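Local coordinates for PHD finger protein 3 (Homo sapiens, PDB 6IC9) that reads the phosphorylated C-terminal domain of RNA polymerase II through its SPOC domain and regulates neuronal gene expression, at residues Ile19-Phe27 with Ser90-Phe98; Ser37-Leu45 with Leu149-Leu157. All coordinates share one frame; numbering follows the deposited sequence.

Interaction 1: residues Ile19-Phe27 with Ser90-Phe98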
ATOM      1  N   ILE A  19      -6.640  -8.455   2.553  1.00 26.44           N
ATOM      2  CA  ILE A  19      -7.082  -7.110   2.275  1.00 27.15           C
ATOM      3  C   ILE A  19      -8.589  -7.144   2.109  1.00 27.43           C
ATOM      4  O   ILE A  19      -9.123  -7.976   1.366  1.00 29.00           O
ATOM      5  CB  ILE A  19      -6.392  -6.553   1.019  1.00 25.42           C
ATOM      6  CG1 ILE A  19      -4.894  -6.372   1.327  1.00 26.53           C
ATOM      7  CG2 ILE A  19      -7.079  -5.257   0.616  1.00 27.13           C
ATOM      8  CD1 ILE A  19      -4.070  -5.816   0.087  1.00 25.95           C
ATOM      9  N   ASN A  20      -9.274  -6.229   2.764  1.00 27.80           N
ATOM     10  CA  ASN A  20     -10.730  -6.304   2.810  1.00 29.72           C
ATOM     11  C   ASN A  20     -11.281  -4.925   2.506  1.00 28.63           C
ATOM     12  O   ASN A  20     -11.149  -4.018   3.329  1.00 28.02           O
ATOM     13  CB  ASN A  20     -11.217  -6.810   4.179  1.00 31.33           C
ATOM     14  CG  ASN A  20     -12.716  -7.083   4.182  1.00 38.12           C
ATOM     15  OD1 ASN A  20     -13.400  -6.702   3.238  1.00 34.66           O
ATOM     16  ND2 ASN A  20     -13.218  -7.776   5.222  1.00 36.40           N
ATOM     17  N   MET A  21     -11.889  -4.756   1.322  1.00 28.41           N
ATOM     18  CA  MET A  21     -12.577  -3.510   0.997  1.00 28.07           C
ATOM     19  C   MET A  21     -14.057  -3.824   0.896  1.00 34.26           C
ATOM     20  O   MET A  21     -14.501  -4.404  -0.103  1.00 30.88           O
ATOM     21  CB  MET A  21     -12.081  -2.880  -0.319  1.00 32.31           C
ATOM     22  CG  MET A  21     -12.699  -1.498  -0.540  1.00 31.20           C
ATOM     23  SD  MET A  21     -12.054  -0.602  -1.937  1.00 33.57           S
ATOM     24  CE  MET A  21     -12.897   0.977  -1.851  1.00 31.50           C
ATOM     25  N   PRO A  22     -14.846  -3.484   1.906  1.00 37.48           N
ATOM     26  CA  PRO A  22     -16.264  -3.865   1.917  1.00 39.55           C
ATOM     27  C   PRO A  22     -16.996  -3.407   0.671  1.00 38.92           C
ATOM     28  O   PRO A  22     -16.850  -2.257   0.223  1.00 42.68           O
ATOM     29  CB  PRO A  22     -16.800  -3.183   3.187  1.00 41.05           C
ATOM     30  CG  PRO A  22     -15.576  -3.174   4.127  1.00 42.55           C
ATOM     31  CD  PRO A  22     -14.387  -2.914   3.188  1.00 39.67           C
ATOM     32  N   SER A  23     -17.744  -4.344   0.097  1.00 42.04           N
ATOM     33  CA  SER A  23     -18.525  -4.231  -1.134  1.00 45.13           C
ATOM     34  C   SER A  23     -17.647  -4.199  -2.381  1.00 44.81           C
ATOM     35  O   SER A  23     -18.143  -3.909  -3.469  1.00 48.87           O
ATOM     36  CB  SER A  23     -19.451  -3.007  -1.127  1.00 54.19           C
ATOM     37  OG  SER A  23     -18.745  -1.828  -1.501  1.00 60.99           O
ATOM     38  N   VAL A  24     -16.356  -4.490  -2.269  1.00 35.12           N
ATOM     39  CA  VAL A  24     -15.524  -4.427  -3.459  1.00 33.10           C
ATOM     40  C   VAL A  24     -14.792  -5.746  -3.573  1.00 33.12           C
ATOM     41  O   VAL A  24     -14.944  -6.456  -4.566  1.00 33.22           O
ATOM     42  CB  VAL A  24     -14.555  -3.222  -3.420  1.00 35.81           C
ATOM     43  CG1 VAL A  24     -13.596  -3.281  -4.645  1.00 35.48           C
ATOM     44  CG2 VAL A  24     -15.304  -1.882  -3.425  1.00 39.54           C
ATOM     45  N   ALA A  25     -13.990  -6.107  -2.571  1.00 30.84           N
ATOM     46  CA  ALA A  25     -13.112  -7.253  -2.761  1.00 29.87           C
ATOM     47  C   ALA A  25     -12.549  -7.643  -1.409  1.00 27.32           C
ATOM     48  O   ALA A  25     -12.328  -6.772  -0.558  1.00 30.90           O
ATOM     49  CB  ALA A  25     -11.957  -6.907  -3.733  1.00 30.82           C
ATOM     50  N   LYS A  26     -12.336  -8.939  -1.212  1.00 28.78           N
ATOM     51  CA  LYS A  26     -11.642  -9.430  -0.024  1.00 28.29           C
ATOM     52  C   LYS A  26     -10.800 -10.620  -0.440  1.00 33.00           C
ATOM     53  O   LYS A  26     -11.320 -11.540  -1.071  1.00 31.57           O
ATOM     54  CB  LYS A  26     -12.630  -9.806   1.103  1.00 29.58           C
ATOM     55  CG  LYS A  26     -12.069 -10.681   2.176  1.00 31.61           C
ATOM     56  CD  LYS A  26     -13.155 -11.037   3.224  1.00 35.92           C
ATOM     57  CE  LYS A  26     -12.673 -12.170   4.151  1.00 36.91           C
ATOM     58  NZ  LYS A  26     -13.819 -12.602   5.044  1.00 39.01           N
ATOM     59  N   PHE A  27      -9.509 -10.623  -0.088  1.00 27.86           N
ATOM     60  CA  PHE A  27      -8.686 -11.738  -0.548  1.00 27.64           C
ATOM     61  C   PHE A  27      -7.477 -11.879   0.352  1.00 28.92           C
ATOM     62  O   PHE A  27      -7.119 -10.955   1.084  1.00 27.74           O
ATOM     63  CB  PHE A  27      -8.266 -11.541  -2.004  1.00 27.14           C
ATOM     64  CG  PHE A  27      -7.598 -10.205  -2.269  1.00 27.56           C
ATOM     65  CD1 PHE A  27      -8.374  -9.063  -2.551  1.00 26.31           C
ATOM     66  CD2 PHE A  27      -6.239 -10.078  -2.149  1.00 27.71           C
ATOM     67  CE1 PHE A  27      -7.757  -7.799  -2.795  1.00 29.66           C
ATOM     68  CE2 PHE A  27      -5.613  -8.786  -2.394  1.00 26.44           C
ATOM     69  CZ  PHE A  27      -6.415  -7.684  -2.674  1.00 25.17           C
ATOM     70  N   SER A  90     -10.270 -11.461  -7.025  1.00 26.39           N
ATOM     71  CA  SER A  90     -10.611 -10.316  -6.192  1.00 27.37           C
ATOM     72  C   SER A  90      -9.490  -9.267  -6.152  1.00 23.75           C
ATOM     73  O   SER A  90      -9.770  -8.079  -6.005  1.00 25.73           O
ATOM     74  CB  SER A  90     -10.908 -10.795  -4.774  1.00 30.81           C
ATOM     75  OG  SER A  90     -12.072 -11.604  -4.785  1.00 33.65           O
ATOM     76  N   TYR A  91      -8.237  -9.709  -6.190  1.00 25.47           N
ATOM     77  CA  TYR A  91      -7.107  -8.778  -6.313  1.00 25.20           C
ATOM     78  C   TYR A  91      -7.287  -7.880  -7.522  1.00 26.95           C
ATOM     79  O   TYR A  91      -7.116  -6.651  -7.436  1.00 27.77           O
ATOM     80  CB  TYR A  91      -5.832  -9.618  -6.435  1.00 27.69           C
ATOM     81  CG  TYR A  91      -4.508  -8.881  -6.493  1.00 25.18           C
ATOM     82  CD1 TYR A  91      -4.100  -8.237  -7.666  1.00 25.98           C
ATOM     83  CD2 TYR A  91      -3.628  -8.961  -5.415  1.00 25.99           C
ATOM     84  CE1 TYR A  91      -2.863  -7.612  -7.735  1.00 25.73           C
ATOM     85  CE2 TYR A  91      -2.377  -8.338  -5.453  1.00 24.76           C
ATOM     86  CZ  TYR A  91      -2.015  -7.696  -6.611  1.00 25.49           C
ATOM     87  OH  TYR A  91      -0.782  -7.103  -6.660  1.00 25.87           O
ATOM     88  N   THR A  92      -7.587  -8.499  -8.673  1.00 25.39           N
ATOM     89  CA  THR A  92      -7.859  -7.784  -9.920  1.00 30.39           C
ATOM     90  C   THR A  92      -9.033  -6.809  -9.797  1.00 28.48           C
ATOM     91  O   THR A  92      -8.970  -5.693 -10.335  1.00 27.47           O
ATOM     92  CB  THR A  92      -8.080  -8.797 -11.032  1.00 32.68           C
ATOM     93  OG1 THR A  92      -6.857  -9.524 -11.201  1.00 30.46           O
ATOM     94  CG2 THR A  92      -8.455  -8.125 -12.357  1.00 34.98           C
ATOM     95  N   LEU A  93     -10.132  -7.214  -9.134  1.00 28.02           N
ATOM     96  CA  LEU A  93     -11.238  -6.269  -8.929  1.00 29.53           C
ATOM     97  C   LEU A  93     -10.779  -5.039  -8.162  1.00 26.93           C
ATOM     98  O   LEU A  93     -11.167  -3.908  -8.488  1.00 26.16           O
ATOM     99  CB  LEU A  93     -12.379  -6.920  -8.141  1.00 27.81           C
ATOM    100  CG  LEU A  93     -13.220  -7.901  -8.937  1.00 32.81           C
ATOM    101  CD1 LEU A  93     -14.057  -8.757  -7.967  1.00 34.24           C
ATOM    102  CD2 LEU A  93     -14.105  -7.100  -9.880  1.00 32.81           C
ATOM    103  N   LEU A  94      -9.977  -5.250  -7.117  1.00 26.19           N
ATOM    104  CA  LEU A  94      -9.511  -4.133  -6.316  1.00 23.40           C
ATOM    105  C   LEU A  94      -8.537  -3.262  -7.084  1.00 23.66           C
ATOM    106  O   LEU A  94      -8.647  -2.027  -7.043  1.00 24.23           O
ATOM    107  CB  LEU A  94      -8.853  -4.655  -5.026  1.00 23.68           C
ATOM    108  CG  LEU A  94      -8.641  -3.550  -3.960  1.00 25.03           C
ATOM    109  CD1 LEU A  94      -9.930  -2.890  -3.587  1.00 31.66           C
ATOM    110  CD2 LEU A  94      -7.997  -4.192  -2.719  1.00 27.23           C
ATOM    111  N   PHE A  95      -7.590  -3.877  -7.801  1.00 22.30           N
ATOM    112  CA  PHE A  95      -6.726  -3.091  -8.698  1.00 23.95           C
ATOM    113  C   PHE A  95      -7.564  -2.221  -9.655  1.00 26.27           C
ATOM    114  O   PHE A  95      -7.322  -1.027  -9.796  1.00 25.20           O
ATOM    115  CB  PHE A  95      -5.845  -4.028  -9.540  1.00 24.04           C
ATOM    116  CG  PHE A  95      -5.020  -3.270 -10.562  1.00 30.26           C
ATOM    117  CD1 PHE A  95      -5.495  -3.002 -11.819  1.00 33.24           C
ATOM    118  CD2 PHE A  95      -3.801  -2.753 -10.192  1.00 28.33           C
ATOM    119  CE1 PHE A  95      -4.728  -2.253 -12.742  1.00 31.79           C
ATOM    120  CE2 PHE A  95      -3.034  -2.005 -11.112  1.00 31.69           C
ATOM    121  CZ  PHE A  95      -3.507  -1.770 -12.371  1.00 32.82           C
ATOM    122  N   ALA A  96      -8.547  -2.832 -10.325  1.00 26.74           N
ATOM    123  CA  ALA A  96      -9.378  -2.106 -11.286  1.00 30.64           C
ATOM    124  C   ALA A  96     -10.188  -1.004 -10.610  1.00 26.89           C
ATOM    125  O   ALA A  96     -10.407   0.079 -11.197  1.00 27.47           O
ATOM    126  CB  ALA A  96     -10.319  -3.074 -12.026  1.00 28.79           C
ATOM    127  N   TYR A  97     -10.664  -1.267  -9.401  1.00 26.66           N
ATOM    128  CA  TYR A  97     -11.440  -0.261  -8.674  1.00 26.72           C
ATOM    129  C   TYR A  97     -10.659   1.036  -8.577  1.00 27.77           C
ATOM    130  O   TYR A  97     -11.167   2.122  -8.899  1.00 25.70           O
ATOM    131  CB  TYR A  97     -11.786  -0.784  -7.258  1.00 26.10           C
ATOM    132  CG  TYR A  97     -12.530   0.281  -6.475  1.00 27.10           C
ATOM    133  CD1 TYR A  97     -13.899   0.310  -6.477  1.00 30.54           C
ATOM    134  CD2 TYR A  97     -11.830   1.299  -5.779  1.00 29.03           C
ATOM    135  CE1 TYR A  97     -14.592   1.307  -5.815  1.00 34.67           C
ATOM    136  CE2 TYR A  97     -12.505   2.319  -5.138  1.00 30.86           C
ATOM    137  CZ  TYR A  97     -13.897   2.296  -5.142  1.00 33.52           C
ATOM    138  OH  TYR A  97     -14.565   3.313  -4.492  1.00 36.35           O
ATOM    139  N   PHE A  98      -9.426   0.949  -8.074  1.00 25.99           N
ATOM    140  CA  PHE A  98      -8.639   2.156  -7.852  1.00 26.10           C
ATOM    141  C   PHE A  98      -7.995   2.650  -9.137  1.00 23.59           C
ATOM    142  O   PHE A  98      -7.829   3.874  -9.328  1.00 28.70           O
ATOM    143  CB  PHE A  98      -7.543   1.888  -6.795  1.00 25.05           C
ATOM    144  CG  PHE A  98      -8.098   1.803  -5.421  1.00 23.41           C
ATOM    145  CD1 PHE A  98      -8.641   2.938  -4.841  1.00 26.39           C
ATOM    146  CD2 PHE A  98      -8.210   0.576  -4.767  1.00 24.98           C
ATOM    147  CE1 PHE A  98      -9.239   2.881  -3.588  1.00 30.00           C
ATOM    148  CE2 PHE A  98      -8.802   0.516  -3.494  1.00 28.43           C
ATOM    149  CZ  PHE A  98      -9.333   1.673  -2.924  1.00 30.74           C
TER
HETATM  150  O   HOH W   1     -13.979 -10.656  -2.995  1.00 33.62           O

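Interaction 2: residues Ser37-Leu45 with Leu149-Leu157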
ATOM      1  N   SER A  37      12.989  -0.245   4.794  1.00 41.81           N
ATOM      2  CA  SER A  37      13.234  -1.407   5.634  1.00 46.44           C
ATOM      3  C   SER A  37      11.915  -2.080   5.974  1.00 43.50           C
ATOM      4  O   SER A  37      11.068  -1.467   6.637  1.00 43.08           O
ATOM      5  CB  SER A  37      13.947  -1.044   6.921  1.00 46.49           C
ATOM      6  OG  SER A  37      13.913  -2.186   7.768  1.00 52.38           O
ATOM      7  N   PRO A  38      11.709  -3.333   5.580  1.00 41.75           N
ATOM      8  CA  PRO A  38      10.470  -4.011   5.943  1.00 38.49           C
ATOM      9  C   PRO A  38      10.478  -4.581   7.349  1.00 44.64           C
ATOM     10  O   PRO A  38       9.583  -5.365   7.676  1.00 38.31           O
ATOM     11  CB  PRO A  38      10.414  -5.137   4.911  1.00 39.26           C
ATOM     12  CG  PRO A  38      11.813  -5.574   4.819  1.00 41.61           C
ATOM     13  CD  PRO A  38      12.654  -4.270   4.944  1.00 41.42           C
ATOM     14  N   GLU A  39      11.491  -4.221   8.141  1.00 42.04           N
ATOM     15  CA  GLU A  39      11.696  -4.846   9.442  1.00 43.66           C
ATOM     16  C   GLU A  39      10.445  -4.670  10.290  1.00 41.16           C
ATOM     17  O   GLU A  39       9.849  -3.584  10.325  1.00 40.39           O
ATOM     18  CB  GLU A  39      12.917  -4.227  10.146  1.00 40.09           C
ATOM     19  CG  GLU A  39      12.697  -2.737  10.491  1.00 46.96           C
ATOM     20  CD  GLU A  39      13.951  -1.985  10.960  1.00 53.30           C
ATOM     21  OE1 GLU A  39      13.797  -0.857  11.469  1.00 59.85           O
ATOM     22  OE2 GLU A  39      15.076  -2.499  10.820  1.00 50.75           O
ATOM     23  N   TYR A  40      10.017  -5.759  10.931  1.00 41.02           N
ATOM     24  CA  TYR A  40       8.910  -5.775  11.885  1.00 42.54           C
ATOM     25  C   TYR A  40       7.538  -5.647  11.239  1.00 42.48           C
ATOM     26  O   TYR A  40       6.535  -5.528  11.970  1.00 37.96           O
ATOM     27  CB  TYR A  40       9.038  -4.675  12.946  1.00 42.40           C
ATOM     28  CG  TYR A  40      10.400  -4.592  13.600  1.00 46.61           C
ATOM     29  CD1 TYR A  40      11.156  -3.429  13.520  1.00 47.48           C
ATOM     30  CD2 TYR A  40      10.937  -5.693  14.282  1.00 45.60           C
ATOM     31  CE1 TYR A  40      12.414  -3.345  14.118  1.00 50.08           C
ATOM     32  CE2 TYR A  40      12.186  -5.616  14.887  1.00 48.49           C
ATOM     33  CZ  TYR A  40      12.924  -4.441  14.801  1.00 51.21           C
ATOM     34  OH  TYR A  40      14.170  -4.349  15.397  1.00 52.72           O
ATOM     35  N   LEU A  41       7.449  -5.656   9.903  1.00 38.90           N
ATOM     36  CA  LEU A  41       6.136  -5.512   9.290  1.00 43.75           C
ATOM     37  C   LEU A  41       5.207  -6.651   9.683  1.00 40.39           C
ATOM     38  O   LEU A  41       3.997  -6.451   9.793  1.00 39.52           O
ATOM     39  CB  LEU A  41       6.271  -5.418   7.764  1.00 39.87           C
ATOM     40  CG  LEU A  41       6.502  -4.004   7.240  1.00 40.75           C
ATOM     41  CD1 LEU A  41       6.568  -4.080   5.708  1.00 41.49           C
ATOM     42  CD2 LEU A  41       5.415  -3.011   7.733  1.00 36.59           C
ATOM     43  N   THR A  42       5.756  -7.839   9.930  1.00 41.73           N
ATOM     44  CA  THR A  42       4.918  -8.969  10.321  1.00 42.32           C
ATOM     45  C   THR A  42       4.117  -8.669  11.581  1.00 45.28           C
ATOM     46  O   THR A  42       2.963  -9.099  11.711  1.00 46.48           O
ATOM     47  CB  THR A  42       5.805 -10.192  10.520  1.00 43.43           C
ATOM     48  OG1 THR A  42       6.774 -10.236   9.460  1.00 50.99           O
ATOM     49  CG2 THR A  42       4.953 -11.457  10.518  1.00 44.97           C
ATOM     50  N   GLU A  43       4.703  -7.902  12.514  1.00 40.14           N
ATOM     51  CA  GLU A  43       4.032  -7.543  13.767  1.00 37.10           C
ATOM     52  C   GLU A  43       3.207  -6.280  13.651  1.00 41.00           C
ATOM     53  O   GLU A  43       2.320  -6.049  14.473  1.00 42.32           O
ATOM     54  CB  GLU A  43       5.077  -7.328  14.886  1.00 42.38           C
ATOM     55  CG  GLU A  43       6.118  -8.403  14.904  1.00 50.20           C
ATOM     56  CD  GLU A  43       7.423  -7.973  15.561  1.00 55.95           C
ATOM     57  OE1 GLU A  43       7.430  -7.035  16.395  1.00 52.60           O
ATOM     58  OE2 GLU A  43       8.444  -8.587  15.215  1.00 59.47           O
ATOM     59  N   ASP A  44       3.476  -5.461  12.656  1.00 36.83           N
ATOM     60  CA  ASP A  44       2.864  -4.148  12.555  1.00 36.27           C
ATOM     61  C   ASP A  44       1.644  -4.113  11.636  1.00 41.00           C
ATOM     62  O   ASP A  44       0.993  -3.070  11.550  1.00 42.07           O
ATOM     63  CB  ASP A  44       3.899  -3.150  12.008  1.00 35.11           C
ATOM     64  CG  ASP A  44       4.941  -2.732  13.048  1.00 41.61           C
ATOM     65  OD1 ASP A  44       4.766  -3.077  14.240  1.00 37.75           O
ATOM     66  OD2 ASP A  44       5.924  -2.049  12.650  1.00 34.51           O
ATOM     67  N   LEU A  45       1.369  -5.195  10.892  1.00 37.03           N
ATOM     68  CA  LEU A  45       0.195  -5.222  10.022  1.00 34.20           C
ATOM     69  C   LEU A  45      -0.857  -6.131  10.637  1.00 38.17           C
ATOM     70  O   LEU A  45      -0.509  -7.202  11.165  1.00 38.63           O
ATOM     71  CB  LEU A  45       0.557  -5.724   8.619  1.00 29.98           C
ATOM     72  CG  LEU A  45       1.451  -4.736   7.850  1.00 32.06           C
ATOM     73  CD1 LEU A  45       2.022  -5.414   6.662  1.00 32.31           C
ATOM     74  CD2 LEU A  45       0.702  -3.423   7.446  1.00 33.90           C
ATOM     75  N   LEU A 149       0.538  -2.010  -4.705  1.00 25.45           N
ATOM     76  CA  LEU A 149       1.595  -1.687  -3.769  1.00 23.98           C
ATOM     77  C   LEU A 149       0.994  -1.170  -2.474  1.00 26.75           C
ATOM     78  O   LEU A 149      -0.067  -0.555  -2.480  1.00 26.40           O
ATOM     79  CB  LEU A 149       2.452  -0.571  -4.420  1.00 27.48           C
ATOM     80  CG  LEU A 149       3.720  -0.898  -5.229  1.00 38.73           C
ATOM     81  CD1 LEU A 149       3.642  -2.097  -6.137  1.00 34.39           C
ATOM     82  CD2 LEU A 149       4.259   0.386  -5.963  1.00 31.62           C
ATOM     83  N   GLY A 150       1.703  -1.361  -1.372  1.00 24.84           N
ATOM     84  CA  GLY A 150       1.377  -0.720  -0.113  1.00 24.61           C
ATOM     85  C   GLY A 150       2.460   0.302   0.209  1.00 26.39           C
ATOM     86  O   GLY A 150       3.639  -0.035   0.272  1.00 26.95           O
ATOM     87  N   LEU A 151       2.035   1.531   0.447  1.00 21.68           N
ATOM     88  CA  LEU A 151       2.914   2.614   0.920  1.00 23.35           C
ATOM     89  C   LEU A 151       2.652   2.757   2.397  1.00 24.10           C
ATOM     90  O   LEU A 151       1.549   3.133   2.785  1.00 25.63           O
ATOM     91  CB  LEU A 151       2.573   3.903   0.161  1.00 27.03           C
ATOM     92  CG  LEU A 151       3.202   5.174   0.699  1.00 28.23           C
ATOM     93  CD1 LEU A 151       4.674   5.004   0.594  1.00 26.84           C
ATOM     94  CD2 LEU A 151       2.697   6.350  -0.198  1.00 30.10           C
ATOM     95  N   ILE A 152       3.652   2.445   3.233  1.00 25.06           N
ATOM     96  CA  ILE A 152       3.453   2.349   4.670  1.00 27.31           C
ATOM     97  C   ILE A 152       4.295   3.420   5.371  1.00 30.55           C
ATOM     98  O   ILE A 152       5.529   3.450   5.225  1.00 28.82           O
ATOM     99  CB  ILE A 152       3.815   0.939   5.189  1.00 30.41           C
ATOM    100  CG1 ILE A 152       3.110  -0.108   4.295  1.00 30.24           C
ATOM    101  CG2 ILE A 152       3.396   0.770   6.640  1.00 28.84           C
ATOM    102  CD1 ILE A 152       3.564  -1.533   4.612  1.00 29.87           C
ATOM    103  N   ILE A 153       3.626   4.296   6.109  0.57 29.54           N
ATOM    104  CA  ILE A 153       4.267   5.318   6.941  0.57 31.03           C
ATOM    105  C   ILE A 153       4.325   4.800   8.371  0.57 33.33           C
ATOM    106  O   ILE A 153       3.281   4.615   9.004  0.57 30.85           O
ATOM    107  CB  ILE A 153       3.482   6.641   6.905  0.57 30.24           C
ATOM    108  CG1 ILE A 153       3.074   6.989   5.470  0.57 29.59           C
ATOM    109  CG2 ILE A 153       4.286   7.773   7.612  0.57 32.02           C
ATOM    110  CD1 ILE A 153       4.267   7.093   4.520  0.57 30.53           C
ATOM    111  N   ARG A 154       5.534   4.600   8.906  1.00 32.73           N
ATOM    112  CA  ARG A 154       5.700   4.106  10.271  1.00 34.87           C
ATOM    113  C   ARG A 154       6.409   5.124  11.175  1.00 36.33           C
ATOM    114  O   ARG A 154       7.179   5.971  10.726  1.00 38.26           O
ATOM    115  CB  ARG A 154       6.477   2.795  10.243  1.00 40.19           C
ATOM    116  CG  ARG A 154       5.995   1.929   9.036  1.00 46.40           C
ATOM    117  CD  ARG A 154       7.027   0.907   8.549  1.00 49.06           C
ATOM    118  NE  ARG A 154       7.013  -0.154   9.517  1.00 40.62           N
ATOM    119  CZ  ARG A 154       7.854  -1.181   9.578  1.00 39.78           C
ATOM    120  NH1 ARG A 154       8.848  -1.347   8.710  1.00 37.02           N
ATOM    121  NH2 ARG A 154       7.657  -2.055  10.541  1.00 34.94           N
ATOM    122  N   GLN A 155       6.136   5.022  12.458  1.00 39.29           N
ATOM    123  CA  GLN A 155       6.824   5.856  13.429  1.00 46.95           C
ATOM    124  C   GLN A 155       8.265   5.382  13.563  1.00 45.73           C
ATOM    125  O   GLN A 155       8.583   4.210  13.328  1.00 43.22           O
ATOM    126  CB  GLN A 155       6.108   5.805  14.784  1.00 50.73           C
ATOM    127  CG  GLN A 155       4.563   5.776  14.708  1.00 53.67           C
ATOM    128  CD  GLN A 155       3.892   7.158  14.496  1.00 53.40           C
ATOM    129  OE1 GLN A 155       4.563   8.192  14.380  1.00 52.00           O
ATOM    130  NE2 GLN A 155       2.551   7.162  14.458  1.00 50.04           N
ATOM    131  N   LYS A 156       9.150   6.328  13.843  1.00 48.32           N
ATOM    132  CA  LYS A 156      10.540   6.033  14.144  1.00 50.93           C
ATOM    133  C   LYS A 156      10.720   5.868  15.645  1.00 52.05           C
ATOM    134  O   LYS A 156       9.874   6.257  16.457  1.00 53.32           O
ATOM    135  CB  LYS A 156      11.455   7.144  13.649  1.00 52.17           C
ATOM    136  CG  LYS A 156      11.529   7.237  12.165  1.00 48.39           C
ATOM    137  CD  LYS A 156      12.862   7.787  11.741  1.00 56.37           C
ATOM    138  CE  LYS A 156      13.048   9.138  12.313  1.00 55.56           C
ATOM    139  NZ  LYS A 156      13.660   9.984  11.243  1.00 61.28           N
ATOM    140  N   LEU A 157      11.860   5.312  16.006  1.00 55.03           N
ATOM    141  CA  LEU A 157      12.166   5.085  17.400  1.00 57.73           C
ATOM    142  C   LEU A 157      12.489   6.428  18.060  1.00 58.19           C
ATOM    143  O   LEU A 157      11.588   7.124  18.535  1.00 59.58           O
ATOM    144  CB  LEU A 157      13.328   4.103  17.511  1.00 59.07           C
ATOM    145  CG  LEU A 157      13.906   3.871  18.896  1.00 54.76           C
ATOM    146  CD1 LEU A 157      12.911   3.109  19.750  1.00 53.14           C
ATOM    147  CD2 LEU A 157      15.256   3.146  18.789  1.00 51.95           C
TER

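Interaction 1: residues Ile19-Phe27 with Ser90-Phe98
The beta hairpin at the start of the SPOC domain, with a classic bulge where Val24 and Ala25 face Met21, lies against helix 85-101, and Leu94 of that helix packs into it. The axes of strand 25-27 and helix segment 90-98 approach to 7.3 Å, with 137° between their N-to-C directions. Leu94 divides its branches: CD1 meets Met21 SD at 3.5 Å, while CD2 reaches Ile19 CG2 and the edge of the Phe27 ring, near its plane. Tyr91 CA lies over one face of that ring, 3.9 Å from its centroid, and the Phe27 and Tyr91 rings meet obliquely, planes 56° apart. With CG set between its own backbone N and carbonyl carbon (chi1 53°), the Phe27 ring is laid against Tyr91 and Leu94. Were Phe27 cut back to an alanine, Leu94 CD2 and Tyr91 CA would probably be left facing a gap. Met21, extended, lays CE over the face of the Tyr97 ring, 4.0 Å from its centroid, a CH-pi contact; its sulfur makes Met-aromatic contacts with Tyr97, over the face, and obliquely with Phe98. The two elements therefore adhere through apolar, aromatic and sulfur contacts, with a water bridging Lys26 N and Ser90 OG.

Interaction 2: residues Ser37-Leu45 with Leu149-Leu157
Arg154, near the end of strand 147-155, carries the polar part of this contact by inserting its guanidinium group into the turn and short helix of residues 37-45. Two of its nitrogens hold one acceptor: NH1 and NH2 both donate to Glu39 O, at 2.9 Å and 2.7 Å respectively. The NH2 bond lies in the carbonyl plane, whereas NH1 is tilted from it and makes the more bent bond of the pair. Both bonds keep Glu39 O near the guanidinium plane, which fixes the rotation of the group.

The ionic component comes from Asp44. Its OD2 accepts from Arg154 NH2 at 2.7 Å in a salt bridge with an N-H...O angle of 160°. The nitrogen approaches OD2 on the anti side, and the carboxylate stands 76° from the guanidinium plane. NH2 is thus shared between a backbone carbonyl and a carboxylate. The bend of the arginine chain at chi3 (76°) turns the group to meet both, while the buried NE has no polar partner.

Apolar packing completes the contact. Leu41 CD2 sits over the centre of one guanidinium face, 3.6 Å from Arg154 CZ. The same methyl meets Ile152 CD1 at 3.9 Å, the two side chains reaching toward each other tip to tip, and Leu45 CD2 approaches that Ile152 atom more loosely. Beyond the segments, Leu41 touches Val78, while Leu45 and Ile152 touch Met117.

Within 37-45, Glu39 N donates to Ser37 OG in an ST turn, and Pro38-Leu41 forms a type II beta turn leading into helix 41-44. These turns and the helix belong to the connection between strands 25-35 and 48-55, which Arg154 joins to strand 147-155 of the SPOC sheet.

Overall arrangement
Interactions 1 and 2 lie on opposite sides of the chain's centre, their own centres 22 Å apart and their nearest atoms about 6 Å apart without touching. Both reach the same mixed sheet. Strand 25-35, entered in interaction 1, leads along the chain to the turn and helix 41-44 of interaction 2. Leu148, on the strand that supplies Ile152 and Arg154, packs against Phe27 and Leu94, so strand 147-155 reaches toward both contacts. The bound phosphorylated diheptapeptide also comes near each: Met21, Pro22 and Tyr97 pack on a polar side chain of the peptide beside interaction 1, and Gln155, next to Arg154, packs on a modified one.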